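Branched-chain phosphotransacylase (Enterococcus faecalis, PDB 1YCO) probably transfers acyl groups between coenzyme A and phosphate. Local coordinates at residues V103-V106 / K112-L115; N136-A141 / H147-A152. One frame throughout, in Å; residues are numbered along the deposited sequence.

Contact 1: residues V103-V106 / K112-L115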
# COMPACT_ATOMS: atom_id res chain seq x y z
N VAL A 103 -7.21 -2.34 14.14
CA VAL A 103 -5.86 -2.85 14.29
C VAL A 103 -5.82 -4.27 13.72
O VAL A 103 -6.68 -5.09 14.00
CB VAL A 103 -5.44 -2.90 15.77
CG1 VAL A 103 -4.12 -3.66 15.92
CG2 VAL A 103 -5.30 -1.49 16.32
N ALA A 104 -4.78 -4.54 12.95
CA ALA A 104 -4.60 -5.84 12.34
C ALA A 104 -3.28 -6.46 12.79
O ALA A 104 -2.30 -5.75 13.06
CB ALA A 104 -4.62 -5.73 10.81
N MET A 105 -3.26 -7.78 12.87
CA MET A 105 -2.04 -8.50 13.21
C MET A 105 -1.58 -9.18 11.93
O MET A 105 -2.36 -9.88 11.27
CB MET A 105 -2.28 -9.55 14.31
CG MET A 105 -1.03 -10.41 14.56
SD MET A 105 -0.65 -10.76 16.28
CE MET A 105 -1.27 -12.43 16.45
N VAL A 106 -0.32 -8.97 11.58
CA VAL A 106 0.26 -9.53 10.36
C VAL A 106 1.41 -10.51 10.64
O VAL A 106 2.33 -10.20 11.39
CB VAL A 106 0.82 -8.41 9.45
CG1 VAL A 106 1.22 -8.98 8.10
CG2 VAL A 106 -0.21 -7.30 9.28
N LYS A 112 8.56 -12.95 10.81
CA LYS A 112 8.30 -11.53 10.97
C LYS A 112 6.84 -11.23 11.28
O LYS A 112 5.94 -11.58 10.51
CB LYS A 112 8.74 -10.78 9.71
CG LYS A 112 9.91 -9.84 9.94
CD LYS A 112 9.47 -8.53 10.58
CE LYS A 112 10.65 -7.69 11.04
NZ LYS A 112 11.32 -8.25 12.27
N THR A 113 6.62 -10.56 12.41
CA THR A 113 5.28 -10.23 12.83
C THR A 113 5.16 -8.77 13.25
O THR A 113 6.12 -8.17 13.73
CB THR A 113 4.86 -11.10 14.02
OG1 THR A 113 5.09 -12.47 13.69
CG2 THR A 113 3.39 -10.90 14.34
N PHE A 114 3.97 -8.21 13.07
CA PHE A 114 3.74 -6.82 13.45
C PHE A 114 2.28 -6.40 13.34
O PHE A 114 1.49 -7.02 12.64
CB PHE A 114 4.60 -5.88 12.61
CG PHE A 114 4.32 -5.94 11.14
CD1 PHE A 114 3.16 -5.38 10.61
CD2 PHE A 114 5.23 -6.52 10.28
CE1 PHE A 114 2.92 -5.41 9.24
CE2 PHE A 114 5.00 -6.55 8.91
CZ PHE A 114 3.85 -5.99 8.39
N LEU A 115 1.95 -5.34 14.05
CA LEU A 115 0.60 -4.83 14.01
C LEU A 115 0.55 -3.71 12.97
O LEU A 115 1.52 -2.98 12.77
CB LEU A 115 0.19 -4.32 15.40
CG LEU A 115 0.33 -5.31 16.57
CD1 LEU A 115 -0.26 -4.67 17.84
CD2 LEU A 115 -0.40 -6.61 16.28
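The beta hairpin of strands 101-107 and 113-117 is held near its turn by Val106 and Phe114, which face each other as an antiparallel hydrogen-bonded pair. Val106 N donates to Phe114 O at 2.9 Å, and Phe114 N returns a bond to Val106 O at 3.1 Å. Val106 O is also approached by Thr113, whose CA lies 3.3 Å away in a CA-H...O contact, while Thr113 OG1 bonds to the carbonyl of Gly111.

The two side chains of the pair lie side by side on one face of the sheet. Phe114 has CG between its backbone N and carbonyl carbon (chi1 61°), and this turns the ring so that one face lies against the Val106 side chain. Val106 CB sits over that face in a CH-pi contact, 4.1 Å from the centroid, and Val106 CG2 reaches Phe114 CE1. Leu231 of helix 221-234 meets Val106 on this side.

Within the mixed six-stranded sheet both hairpin strands are interior, with 238-244 beyond one and 215-217 beyond the other. The next pair, Met105 with Leu115, is non-hydrogen-bonded and points to the opposite face. Leu115 CD2 leans across to 4.0 Å from Met105 CB, and Phe268 of helix 259-274 touches Met105. Leu115 CA also makes a CA-H...O contact of 3.2 Å with Ala104 O, the carbonyl oxygen of the residue before Met105.

Contact 2: residues N136-A141 / H147-A152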
# COMPACT_ATOMS: atom_id res chain seq x y z
N ASN A 136 -4.18 3.26 21.09
CA ASN A 136 -4.99 2.04 20.94
C ASN A 136 -4.11 0.82 20.54
O ASN A 136 -4.21 -0.24 21.18
CB ASN A 136 -6.10 2.26 19.89
CG ASN A 136 -7.35 2.98 20.45
OD1 ASN A 136 -7.30 3.61 21.51
ND2 ASN A 136 -8.46 2.89 19.72
N ALA A 137 -3.27 0.99 19.52
CA ALA A 137 -2.38 -0.09 19.05
C ALA A 137 -1.31 -0.40 20.09
O ALA A 137 -0.91 -1.56 20.25
CB ALA A 137 -1.74 0.28 17.72
N LYS A 138 -0.85 0.62 20.81
CA LYS A 138 0.15 0.40 21.85
C LYS A 138 -0.44 -0.46 22.95
O LYS A 138 0.24 -1.31 23.51
CB LYS A 138 0.61 1.72 22.47
CG LYS A 138 1.61 1.51 23.62
CD LYS A 138 1.72 2.72 24.57
CE LYS A 138 0.46 2.90 25.40
NZ LYS A 138 0.47 4.10 26.28
N GLU A 139 -1.71 -0.23 23.26
CA GLU A 139 -2.37 -1.00 24.32
C GLU A 139 -2.60 -2.44 23.90
O GLU A 139 -2.42 -3.36 24.71
CB GLU A 139 -3.70 -0.33 24.70
CG GLU A 139 -3.51 1.10 25.17
CD GLU A 139 -4.81 1.77 25.58
OE1 GLU A 139 -5.85 1.55 24.91
OE2 GLU A 139 -4.79 2.53 26.58
N VAL A 140 -2.98 -2.65 22.65
CA VAL A 140 -3.20 -4.00 22.15
C VAL A 140 -1.90 -4.81 22.28
O VAL A 140 -1.91 -5.94 22.76
CB VAL A 140 -3.64 -4.00 20.67
CG1 VAL A 140 -3.65 -5.43 20.13
CG2 VAL A 140 -5.03 -3.40 20.56
N ALA A 141 -0.78 -4.22 21.85
CA ALA A 141 0.49 -4.91 21.92
C ALA A 141 0.87 -5.21 23.38
O ALA A 141 1.32 -6.30 23.70
CB ALA A 141 1.59 -4.08 21.24
N HIS A 147 6.00 -5.24 26.09
CA HIS A 147 6.12 -4.12 27.02
C HIS A 147 6.55 -2.79 26.39
O HIS A 147 5.94 -1.75 26.66
CB HIS A 147 7.10 -4.49 28.14
CG HIS A 147 6.67 -5.68 28.95
ND1 HIS A 147 5.74 -5.60 29.96
CD2 HIS A 147 7.06 -6.97 28.90
CE1 HIS A 147 5.58 -6.79 30.50
NE2 HIS A 147 6.37 -7.65 29.87
N HIS A 148 7.60 -2.82 25.58
CA HIS A 148 8.11 -1.61 24.93
C HIS A 148 8.10 -1.72 23.40
O HIS A 148 9.14 -1.81 22.76
CB HIS A 148 9.55 -1.33 25.39
CG HIS A 148 9.99 0.08 25.15
ND1 HIS A 148 9.55 1.14 25.91
CD2 HIS A 148 10.78 0.62 24.18
CE1 HIS A 148 10.06 2.27 25.43
NE2 HIS A 148 10.80 1.98 24.38
N PRO A 149 6.90 -1.70 22.79
CA PRO A 149 6.74 -1.81 21.34
C PRO A 149 7.29 -0.66 20.49
O PRO A 149 7.18 0.51 20.86
CB PRO A 149 5.23 -1.95 21.17
CG PRO A 149 4.71 -1.13 22.31
CD PRO A 149 5.59 -1.59 23.45
N LYS A 150 7.87 -1.00 19.35
CA LYS A 150 8.38 -0.00 18.44
C LYS A 150 7.24 0.37 17.49
O LYS A 150 6.63 -0.49 16.85
CB LYS A 150 9.60 -0.53 17.67
CG LYS A 150 10.77 -0.85 18.60
CD LYS A 150 12.05 -1.16 17.87
CE LYS A 150 13.13 -1.61 18.86
NZ LYS A 150 14.53 -1.54 18.31
N ILE A 151 6.95 1.66 17.45
CA ILE A 151 5.87 2.20 16.63
C ILE A 151 6.41 3.16 15.58
O ILE A 151 6.86 4.27 15.87
CB ILE A 151 4.85 2.92 17.53
CG1 ILE A 151 4.43 1.95 18.66
CG2 ILE A 151 3.64 3.36 16.71
CD1 ILE A 151 3.49 2.54 19.69
N ALA A 152 6.35 2.68 14.35
CA ALA A 152 6.82 3.42 13.21
C ALA A 152 5.68 4.17 12.52
O ALA A 152 4.65 3.59 12.16
CB ALA A 152 7.49 2.47 12.22
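Lys138 is the first residue of helical segment 136-141 to touch segment 147-152, and it does so with the carbon part of its chain. Its CB lies 4.1 Å from Ile151 CD1, the end of the isoleucine's longer branch. Ile151 CG1 stands anti to its own carbonyl carbon (chi1 -52°), and with chi2 extended the branch reaches out from the strand to the helix. One carbon further out, Lys138 CG comes to 4.3 Å from Pro149 CG, so the base of the lysine spans both partners. Beyond that the chain bends at chi3 (70°) and its end leads away from the strand, carrying NZ to a salt bridge with Glu182.

Helix 127-143 and strand 150-154 form the second half of a beta-alpha-beta crossover that starts from strand 113-117 of the hairpin. The two strands run parallel in the mixed sheet with 215-217 between them, and the helix passes over that middle strand, where Ile215 touches both Ala141 and Ile151. Pro149 stands just ahead of the strand, with a backbone hydrogen bond to Thr184.

One helical turn after Lys138 comes Ala141, its methyl pointing toward the strand segment. Ala141 CB meets Pro149 CB at 4.2 Å, so the proline ring is touched by both helix residues, at CG by the lysine and at CB by the alanine. No hydrogen bond crosses between the two segments. The backbone bond from Ala141 N to Ala137 O, 3.1 Å, stays within the helix, and on the strand side Ile151 bonds through its backbone to Thr184 and Phe186.

Overall arrangement
Both contacts are buried and belong to the same mixed sheet, with centres 11 Å apart. Contact 1 is the deeper, its centre about 9 Å from the centre of the chain against about 13 Å for contact 2. Contact 1 joins neighbouring strands inside the sheet and combines backbone hydrogen bonds with apolar packing on both faces. Contact 2 sets the helix that follows the hairpin against one of those faces and relies on carbon contacts alone; a lysine marks its more open side. The two meet directly: Leu115 CD1 lies 3.9 Å from Ala141 CB, and Val103 CG2 is 4.2 Å from Ala137 CB. The face of the hairpin bearing Val103 and Leu115 therefore packs under helix 127-143.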